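Local coordinates for putative deoxyribonuclease yjjV (PDB 1ZZM), which probably hydrolyses ester bonds, as a TatD-type hydrolase of the metallo-dependent hydrolase superfamily that binds two divalent metal cations per subunit, at residues L204-P209 / Q219-E224; I6-H11 / K35-A40. One frame throughout, in Å; residues are numbered along the deposited sequence.

Interaction 1. Residues L204-P209 / Q219-E224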
# COMPACT_ATOMS: atom_id res chain seq x y z
N LEU A 204 5.33 -5.59 3.84
CA LEU A 204 6.51 -4.82 3.44
C LEU A 204 6.18 -3.94 2.22
O LEU A 204 5.41 -4.33 1.37
CB LEU A 204 7.64 -5.78 3.07
CG LEU A 204 9.03 -5.18 2.91
CD1 LEU A 204 9.54 -4.73 4.30
CD2 LEU A 204 9.98 -6.27 2.36
N GLU A 205 6.76 -2.75 2.15
CA GLU A 205 6.47 -1.87 1.00
C GLU A 205 7.52 -0.80 0.90
O GLU A 205 8.39 -0.71 1.78
CB GLU A 205 5.14 -1.14 1.18
CG GLU A 205 5.23 -0.09 2.29
CD GLU A 205 3.97 0.73 2.46
OE1 GLU A 205 2.95 0.18 2.89
OE2 GLU A 205 4.01 1.94 2.17
N THR A 206 7.44 0.01 -0.16
CA THR A 206 8.32 1.18 -0.32
C THR A 206 7.57 2.50 -0.58
O THR A 206 8.05 3.57 -0.20
CB THR A 206 9.31 1.08 -1.52
OG1 THR A 206 8.56 0.94 -2.74
CG2 THR A 206 10.32 -0.09 -1.33
N ASP A 207 6.42 2.42 -1.23
CA ASP A 207 5.65 3.58 -1.69
C ASP A 207 6.53 4.30 -2.73
O ASP A 207 6.38 5.50 -2.97
CB ASP A 207 5.24 4.57 -0.58
CG ASP A 207 4.16 5.57 -1.05
OD1 ASP A 207 3.48 5.30 -2.06
OD2 ASP A 207 3.96 6.63 -0.42
N ALA A 208 7.46 3.58 -3.36
CA ALA A 208 8.32 4.23 -4.37
C ALA A 208 7.45 4.82 -5.48
O ALA A 208 6.46 4.22 -5.89
CB ALA A 208 9.33 3.23 -4.97
N PRO A 209 7.88 5.95 -6.07
CA PRO A 209 9.10 6.71 -5.82
C PRO A 209 9.10 7.63 -4.61
O PRO A 209 10.08 8.31 -4.36
CB PRO A 209 9.27 7.48 -7.14
CG PRO A 209 7.88 7.87 -7.41
CD PRO A 209 7.09 6.58 -7.14
N GLN A 219 16.78 11.63 -4.26
CA GLN A 219 16.60 10.85 -5.49
C GLN A 219 15.38 9.94 -5.29
O GLN A 219 15.01 9.62 -4.17
CB GLN A 219 17.85 10.02 -5.80
CG GLN A 219 18.17 8.89 -4.83
CD GLN A 219 19.56 8.29 -5.04
OE1 GLN A 219 19.91 7.85 -6.14
NE2 GLN A 219 20.36 8.28 -3.97
N PRO A 220 14.77 9.50 -6.38
CA PRO A 220 13.60 8.63 -6.19
C PRO A 220 13.81 7.33 -5.44
O PRO A 220 14.86 6.70 -5.51
CB PRO A 220 13.08 8.41 -7.62
CG PRO A 220 14.29 8.64 -8.48
CD PRO A 220 15.03 9.75 -7.81
N ASN A 221 12.78 6.93 -4.69
CA ASN A 221 12.82 5.68 -3.96
C ASN A 221 12.55 4.63 -5.05
O ASN A 221 11.96 4.93 -6.09
CB ASN A 221 11.70 5.64 -2.90
CG ASN A 221 11.91 4.54 -1.87
OD1 ASN A 221 12.96 3.93 -1.83
ND2 ASN A 221 10.92 4.32 -1.01
N ARG A 222 12.97 3.39 -4.83
CA ARG A 222 12.78 2.33 -5.81
C ARG A 222 12.36 1.07 -5.05
O ARG A 222 12.70 0.90 -3.89
CB ARG A 222 14.11 2.09 -6.57
CG ARG A 222 14.64 3.32 -7.29
CD ARG A 222 15.83 2.92 -8.20
NE ARG A 222 15.44 1.95 -9.21
CZ ARG A 222 14.99 2.27 -10.42
NH1 ARG A 222 14.89 3.53 -10.78
NH2 ARG A 222 14.60 1.31 -11.27
N PRO A 223 11.61 0.17 -5.71
CA PRO A 223 11.15 -1.04 -5.02
C PRO A 223 12.22 -1.95 -4.44
O PRO A 223 11.96 -2.63 -3.44
CB PRO A 223 10.26 -1.73 -6.07
CG PRO A 223 10.88 -1.26 -7.39
CD PRO A 223 11.16 0.20 -7.12
N GLU A 224 13.43 -1.95 -5.00
CA GLU A 224 14.47 -2.80 -4.43
C GLU A 224 14.80 -2.35 -3.00
O GLU A 224 15.38 -3.11 -2.24
CB GLU A 224 15.77 -2.79 -5.29
CG GLU A 224 16.26 -1.41 -5.63
CD GLU A 224 15.65 -0.89 -6.91
OE1 GLU A 224 14.45 -1.17 -7.18
OE2 GLU A 224 16.35 -0.20 -7.67
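A cis peptide bond leads into Pro209, and its own carbonyl takes the one clear hydrogen bond between 204-209 and 219-224. Asn221 N gives it to Pro209 O at 3.1 Å, with an N-H...O angle of 167°. The donor sits above the carbonyl plane, 37° out of it. A return contact runs from Pro209 CA to Asn221 O at 3.4 Å, a CA-H...O approach. Beside this backbone pair the two proline rings meet through CB, Pro209 CB to Pro220 CB at 4.0 Å.

Asn221 CG is anti to the backbone N (chi1 -164°), and ND2 comes 3.1 Å from Thr206 O and 3.7 Å from Thr206 CB. The same ND2 is hydrogen-bonded to Asp210 O. Ala208 CB presses on the Asn221 carbonyl, 3.3 Å from Asn221 O, and reaches Pro223 CD at 4.1 Å. Thr206 CG2 packs against the carbonyl oxygens of Arg222 and Pro223.

Thr206 OG1 lies between its backbone N and carbonyl carbon and accepts from Ala208 N at 2.9 Å, an ST turn. It is also hydrogen-bonded to Asp7. The turn brackets Asp207, of the zinc site, whose CB is directed away from 219-224. Past Leu204, both segments belong to the long loop between strand 202-204 and helix 226-236 of this TIM-barrel-type fold. Asn221 O is buried with no hydrogen-bonding partner, and it meets carbon at Pro209 CA and Ala208 CB. Apart from one straight backbone bond, the contact is mostly carbon against backbone oxygen, with the Asn221 amide against the turn, so a buried carbonyl is met by C-H groups.

Interaction 2. Residues I6-H11 / K35-A40. With ZN (zinc ion), chain B.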
# COMPACT_ATOMS: atom_id res chain seq x y z
N ILE A 6 7.95 -9.04 -1.17
CA ILE A 6 6.87 -8.53 -2.02
C ILE A 6 6.72 -7.06 -1.63
O ILE A 6 6.46 -6.76 -0.46
CB ILE A 6 5.49 -9.20 -1.76
CG1 ILE A 6 5.57 -10.71 -2.02
CG2 ILE A 6 4.43 -8.58 -2.70
CD1 ILE A 6 5.78 -11.05 -3.41
N ASP A 7 6.93 -6.14 -2.58
CA ASP A 7 6.70 -4.73 -2.28
C ASP A 7 5.20 -4.57 -2.46
O ASP A 7 4.70 -4.51 -3.61
CB ASP A 7 7.43 -3.81 -3.26
CG ASP A 7 7.29 -2.32 -2.90
OD1 ASP A 7 6.45 -1.96 -2.04
OD2 ASP A 7 8.04 -1.51 -3.48
N THR A 8 4.45 -4.50 -1.37
CA THR A 8 3.00 -4.34 -1.48
C THR A 8 2.49 -2.94 -1.85
O THR A 8 1.28 -2.71 -1.86
CB THR A 8 2.29 -4.77 -0.20
OG1 THR A 8 2.73 -3.94 0.89
CG2 THR A 8 2.65 -6.26 0.11
N HIS A 9 3.39 -2.02 -2.21
CA HIS A 9 2.88 -0.68 -2.54
C HIS A 9 3.96 0.09 -3.31
O HIS A 9 4.85 0.70 -2.72
CB HIS A 9 2.56 0.06 -1.23
CG HIS A 9 1.73 1.29 -1.41
ND1 HIS A 9 0.38 1.34 -1.12
CD2 HIS A 9 2.07 2.53 -1.85
CE1 HIS A 9 -0.08 2.56 -1.36
NE2 HIS A 9 0.93 3.29 -1.81
N CYS A 10 3.90 0.04 -4.63
CA CYS A 10 4.86 0.77 -5.44
C CYS A 10 4.13 1.40 -6.61
O CYS A 10 3.43 0.71 -7.37
CB CYS A 10 5.96 -0.17 -5.95
SG CYS A 10 7.16 0.68 -7.06
N HIS A 11 4.27 2.72 -6.78
CA HIS A 11 3.61 3.43 -7.87
C HIS A 11 4.49 3.28 -9.10
O HIS A 11 5.10 4.23 -9.60
CB HIS A 11 3.44 4.90 -7.48
CG HIS A 11 2.44 5.10 -6.37
ND1 HIS A 11 1.08 5.05 -6.60
CD2 HIS A 11 2.59 5.21 -5.03
CE1 HIS A 11 0.44 5.12 -5.45
NE2 HIS A 11 1.33 5.21 -4.48
N LYS A 35 7.70 -9.70 -6.48
CA LYS A 35 6.39 -9.24 -6.93
C LYS A 35 6.19 -7.84 -6.38
O LYS A 35 6.73 -7.47 -5.32
CB LYS A 35 5.26 -10.15 -6.43
CG LYS A 35 5.30 -11.55 -7.08
CD LYS A 35 4.21 -12.45 -6.60
CE LYS A 35 4.12 -13.65 -7.53
NZ LYS A 35 5.43 -14.32 -7.69
N ILE A 36 5.41 -7.05 -7.10
CA ILE A 36 5.14 -5.68 -6.69
C ILE A 36 3.66 -5.38 -6.94
O ILE A 36 3.15 -5.70 -8.01
CB ILE A 36 6.00 -4.71 -7.55
CG1 ILE A 36 7.48 -5.03 -7.33
CG2 ILE A 36 5.66 -3.24 -7.20
CD1 ILE A 36 8.44 -4.21 -8.19
N ILE A 37 2.98 -4.80 -5.95
CA ILE A 37 1.57 -4.43 -6.11
C ILE A 37 1.55 -2.94 -6.44
O ILE A 37 2.15 -2.12 -5.69
CB ILE A 37 0.78 -4.68 -4.82
CG1 ILE A 37 0.75 -6.18 -4.50
CG2 ILE A 37 -0.65 -4.19 -4.97
CD1 ILE A 37 2.09 -6.77 -4.19
N VAL A 38 0.87 -2.60 -7.54
CA VAL A 38 0.78 -1.23 -8.07
C VAL A 38 -0.62 -0.65 -7.87
O VAL A 38 -1.56 -1.03 -8.56
CB VAL A 38 1.07 -1.22 -9.61
CG1 VAL A 38 1.11 0.21 -10.13
CG2 VAL A 38 2.38 -1.96 -9.90
N PRO A 39 -0.78 0.25 -6.89
CA PRO A 39 -2.10 0.83 -6.67
C PRO A 39 -2.31 2.07 -7.53
O PRO A 39 -1.41 2.91 -7.64
CB PRO A 39 -2.10 1.14 -5.18
CG PRO A 39 -0.67 1.43 -4.87
CD PRO A 39 0.18 0.65 -5.85
N ALA A 40 -3.48 2.19 -8.16
CA ALA A 40 -3.70 3.37 -9.01
C ALA A 40 -4.00 4.59 -8.16
O ALA A 40 -4.26 4.46 -6.95
CB ALA A 40 -4.84 3.13 -9.96
ZN ZN B . 0.86 5.25 -2.54
O HOH W 1 0.17 4.56 -9.17
O HOH W 2 0.69 7.06 -1.65
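The first beta-alpha-beta unit of the barrel, strand 5-7, helix 21-30 and strand 33-39, brings 6-11 alongside 35-40 in parallel, and three backbone bonds join them. Asp7 N donates to Lys35 O and Ile37 N to Asp7 O, the latter at 2.9 Å. Ile37 O accepts from Cys10 N at 3.0 Å, past the end of strand 5-7. There the chain is turned by Asp7 OD1, which takes His9 N from above its carboxylate plane in an Asx turn, while OD2 is hydrogen-bonded to Thr206 OG1.

Ile6 CG2 meets Ile37 CD1, and Cys10 CB meets Ile36 CG2, each at 3.3 Å, tighter than usual for carbon.

This is the metal-binding end of the TatD barrel, where the HxH pair His9 and His11 leaves the first strand. Both bind zinc through NE2, His9 at 2.1 Å and His11 at 2.0 Å. Water 2, Glu97 and Asp207 are also at the site. With CG anti to the backbone N (chi1 -166°), the His9 ring stands beside Pro39, whose CG lies over one face, offset toward the rim, in a CH-pi contact 3.8 Å from the centroid. The ring also stacks with that of His157. His11 ND1 donates to water 1 at 2.8 Å, in the plane of the ring. Water 1 donates to Pro39 O at 2.7 Å, bridging Pro39, at the end of strand 33-39, to His11.

Interaction 2 is buried between neighbouring strands of the barrel. Interaction 1 is partly buried, joins two parts of one loop and is exposed at Pro220. Three backbone bonds, one of them past the end of strand 5-7, and tight aliphatic packing hold 6-11 to 35-40. The loop pair has one such bond, with prolines and methyls filling in. Both reach the same zinc: 6-11 brings His9 and His11, and 204-209 brings Asp207. The two contacts touch directly. Thr206 OG1 is 2.6 Å from Asp7 OD2, and Leu204 O is 2.7 Å from Thr8 OG1, both probable hydrogen bonds. Asp7 and Thr206, each shaping a turn beside a zinc ligand, are thus linked.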